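Local coordinates for ABC transporter periplasmic-binding protein YTFQ (Escherichia coli, PDB 2VK2), which binds alpha- and beta-galactofuranose in the periplasm as the solute-binding component of the YtfQRT-YjfF ABC transporter, at residues D201-I204 / G205-A209. Numbering follows the deposited sequence. Where two conformers were deposited one is given.
Sequences DMVI and GAIQA
Ile207 lies one helical turn beyond Val203 and lays its side chain against that residue's carbonyl oxygen. CB of Ile207 stands 3.5 Å from Val203 O and equally far from Ile204 O, facing two successive carbonyl oxygens. CG1 comes closer, 3.2 Å from Val203 O, because chi1 of -74° sets it beside its own backbone N, the N-H that bonds to the same oxygen. From there CD1 turns back alongside Val203 O, at 3.6 Å, and ends 4.3 Å from CG1 of Val203, an apolar i to i+4 contact. Val203 O accepts the hydrogen bond of Ile207 N at 2.8 Å and is flanked by the CG1-CD1 ethyl arm of the donor residue; the donor stands 28° off the carbonyl plane. Gly205 N to Asp201 O, Ala206 N to Met202 O and Gln208 N to Ile204 O continue the alpha-helical pattern, the last being the longest at 3.3 Å. On another side of the helix, Gln208 passes its CG 3.5 Å from Ile204 O before the chain, extended beyond CG, brings the amide to helix 172-185, where OE1 accepts a weak hydrogen bond from Lys176 NZ. At the opening turn Asp201 OD2 accepts a hydrogen bond from Gly15 N, and Asn199 OD1 one from Met202 N; Gly15 and Asn199 both belong to the galactofuranose site. Helix 200-212 is the crossover of a beta-alpha-beta unit between parallel strands 194-197 and 222-225: Val203 and Ile207 rest on Thr223 of the second strand, Ile204 meets helix 230-237, and Ala206 and Ala209 face helix 172-185.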
ATOM      1  N   ASP A 201       2.520  -5.397  -7.002  0.50  8.44           N
ATOM      2  CA  ASP A 201       3.244  -4.953  -8.197  0.50  8.66           C
ATOM      3  C   ASP A 201       4.713  -5.365  -8.165  0.50  8.51           C
ATOM      4  O   ASP A 201       5.230  -5.882  -9.153  0.50  8.66           O
ATOM      5  CB  ASP A 201       3.120  -3.437  -8.400  0.50  8.79           C
ATOM      6  CG  ASP A 201       1.809  -3.037  -9.058  0.50  9.23           C
ATOM      7  OD1 ASP A 201       0.777  -3.693  -8.805  0.50  9.82           O
ATOM      8  OD2 ASP A 201       1.810  -2.057  -9.831  0.50  9.82           O
ATOM      9  N   MET A 202       5.378  -5.157  -7.032  1.00  8.35           N
ATOM     10  CA  MET A 202       6.773  -5.584  -6.892  1.00  8.18           C
ATOM     11  C   MET A 202       6.918  -7.093  -7.083  1.00  8.46           C
ATOM     12  O   MET A 202       7.869  -7.542  -7.720  1.00  8.62           O
ATOM     13  CB  MET A 202       7.349  -5.171  -5.538  1.00  8.01           C
ATOM     14  CG  MET A 202       7.689  -3.694  -5.452  1.00  7.64           C
ATOM     15  SD  MET A 202       8.517  -3.233  -3.921  1.00  8.02           S
ATOM     16  CE  MET A 202       7.319  -3.772  -2.701  1.00  8.06           C
ATOM     17  N   VAL A 203       5.972  -7.862  -6.549  1.00  8.42           N
ATOM     18  CA  VAL A 203       6.024  -9.321  -6.678  1.00  8.75           C
ATOM     19  C   VAL A 203       5.715  -9.777  -8.111  1.00  8.95           C
ATOM     20  O   VAL A 203       6.212 -10.813  -8.549  1.00  9.14           O
ATOM     21  CB  VAL A 203       5.093 -10.034  -5.654  1.00  8.86           C
ATOM     22  CG1 VAL A 203       3.875 -10.650  -6.332  1.00  9.28           C
ATOM     23  CG2 VAL A 203       5.867 -11.104  -4.899  1.00  9.37           C
ATOM     24  N   ILE A 204       4.912  -9.007  -8.839  1.00  9.01           N
ATOM     25  CA  ILE A 204       4.630  -9.312 -10.244  1.00  9.50           C
ATOM     26  C   ILE A 204       5.899  -9.118 -11.082  1.00  9.54           C
ATOM     27  O   ILE A 204       6.183  -9.914 -11.980  1.00  9.69           O
ATOM     28  CB  ILE A 204       3.450  -8.471 -10.776  1.00  9.50           C
ATOM     29  CG1 ILE A 204       2.149  -8.933 -10.111  1.00 10.12           C
ATOM     30  CG2 ILE A 204       3.327  -8.607 -12.286  1.00  9.98           C
ATOM     31  CD1 ILE A 204       1.008  -7.959 -10.227  1.00 10.30           C
ATOM     32  N   GLY A 205       6.665  -8.073 -10.780  1.00  9.52           N
ATOM     33  CA  GLY A 205       8.001  -7.916 -11.350  1.00  9.60           C
ATOM     34  C   GLY A 205       8.916  -9.064 -10.959  1.00  9.59           C
ATOM     35  O   GLY A 205       9.656  -9.590 -11.795  1.00  9.91           O
ATOM     36  N   ALA A 206       8.856  -9.464  -9.691  1.00  9.57           N
ATOM     37  CA  ALA A 206       9.640 -10.595  -9.197  1.00  9.52           C
ATOM     38  C   ALA A 206       9.297 -11.891  -9.934  1.00  9.59           C
ATOM     39  O   ALA A 206      10.188 -12.675 -10.261  1.00  9.64           O
ATOM     40  CB  ALA A 206       9.436 -10.771  -7.698  1.00  9.39           C
ATOM     41  N   ILE A 207       8.010 -12.108 -10.190  1.00  9.81           N
ATOM     42  CA  ILE A 207       7.557 -13.281 -10.938  1.00 10.14           C
ATOM     43  C   ILE A 207       8.209 -13.344 -12.325  1.00 10.80           C
ATOM     44  O   ILE A 207       8.625 -14.418 -12.762  1.00 10.52           O
ATOM     45  CB  ILE A 207       6.010 -13.328 -11.030  1.00  9.94           C
ATOM     46  CG1 ILE A 207       5.420 -13.739  -9.678  1.00  9.82           C
ATOM     47  CG2 ILE A 207       5.551 -14.308 -12.107  1.00 10.01           C
ATOM     48  CD1 ILE A 207       3.945 -13.452  -9.538  1.00 10.08           C
ATOM     49  N   GLN A 208       8.320 -12.198 -13.000  1.00 11.59           N
ATOM     50  CA  GLN A 208       9.027 -12.121 -14.287  1.00 12.90           C
ATOM     51  C   GLN A 208      10.483 -12.547 -14.140  1.00 12.44           C
ATOM     52  O   GLN A 208      10.988 -13.340 -14.937  1.00 12.66           O
ATOM     53  CB  GLN A 208       9.016 -10.697 -14.851  1.00 13.12           C
ATOM     54  CG  GLN A 208       7.667 -10.114 -15.198  1.00 14.84           C
ATOM     55  CD  GLN A 208       7.797  -8.710 -15.766  1.00 15.28           C
ATOM     56  OE1 GLN A 208       8.311  -8.521 -16.871  1.00 18.49           O
ATOM     57  NE2 GLN A 208       7.345  -7.717 -15.008  1.00 17.45           N
ATOM     58  N   ALA A 209      11.161 -12.000 -13.131  1.00 12.21           N
ATOM     59  CA  ALA A 209      12.567 -12.319 -12.879  1.00 12.17           C
ATOM     60  C   ALA A 209      12.771 -13.802 -12.580  1.00 12.11           C
ATOM     61  O   ALA A 209      13.738 -14.409 -13.049  1.00 12.09           O
ATOM     62  CB  ALA A 209      13.109 -11.469 -11.732  1.00 12.11           C
TER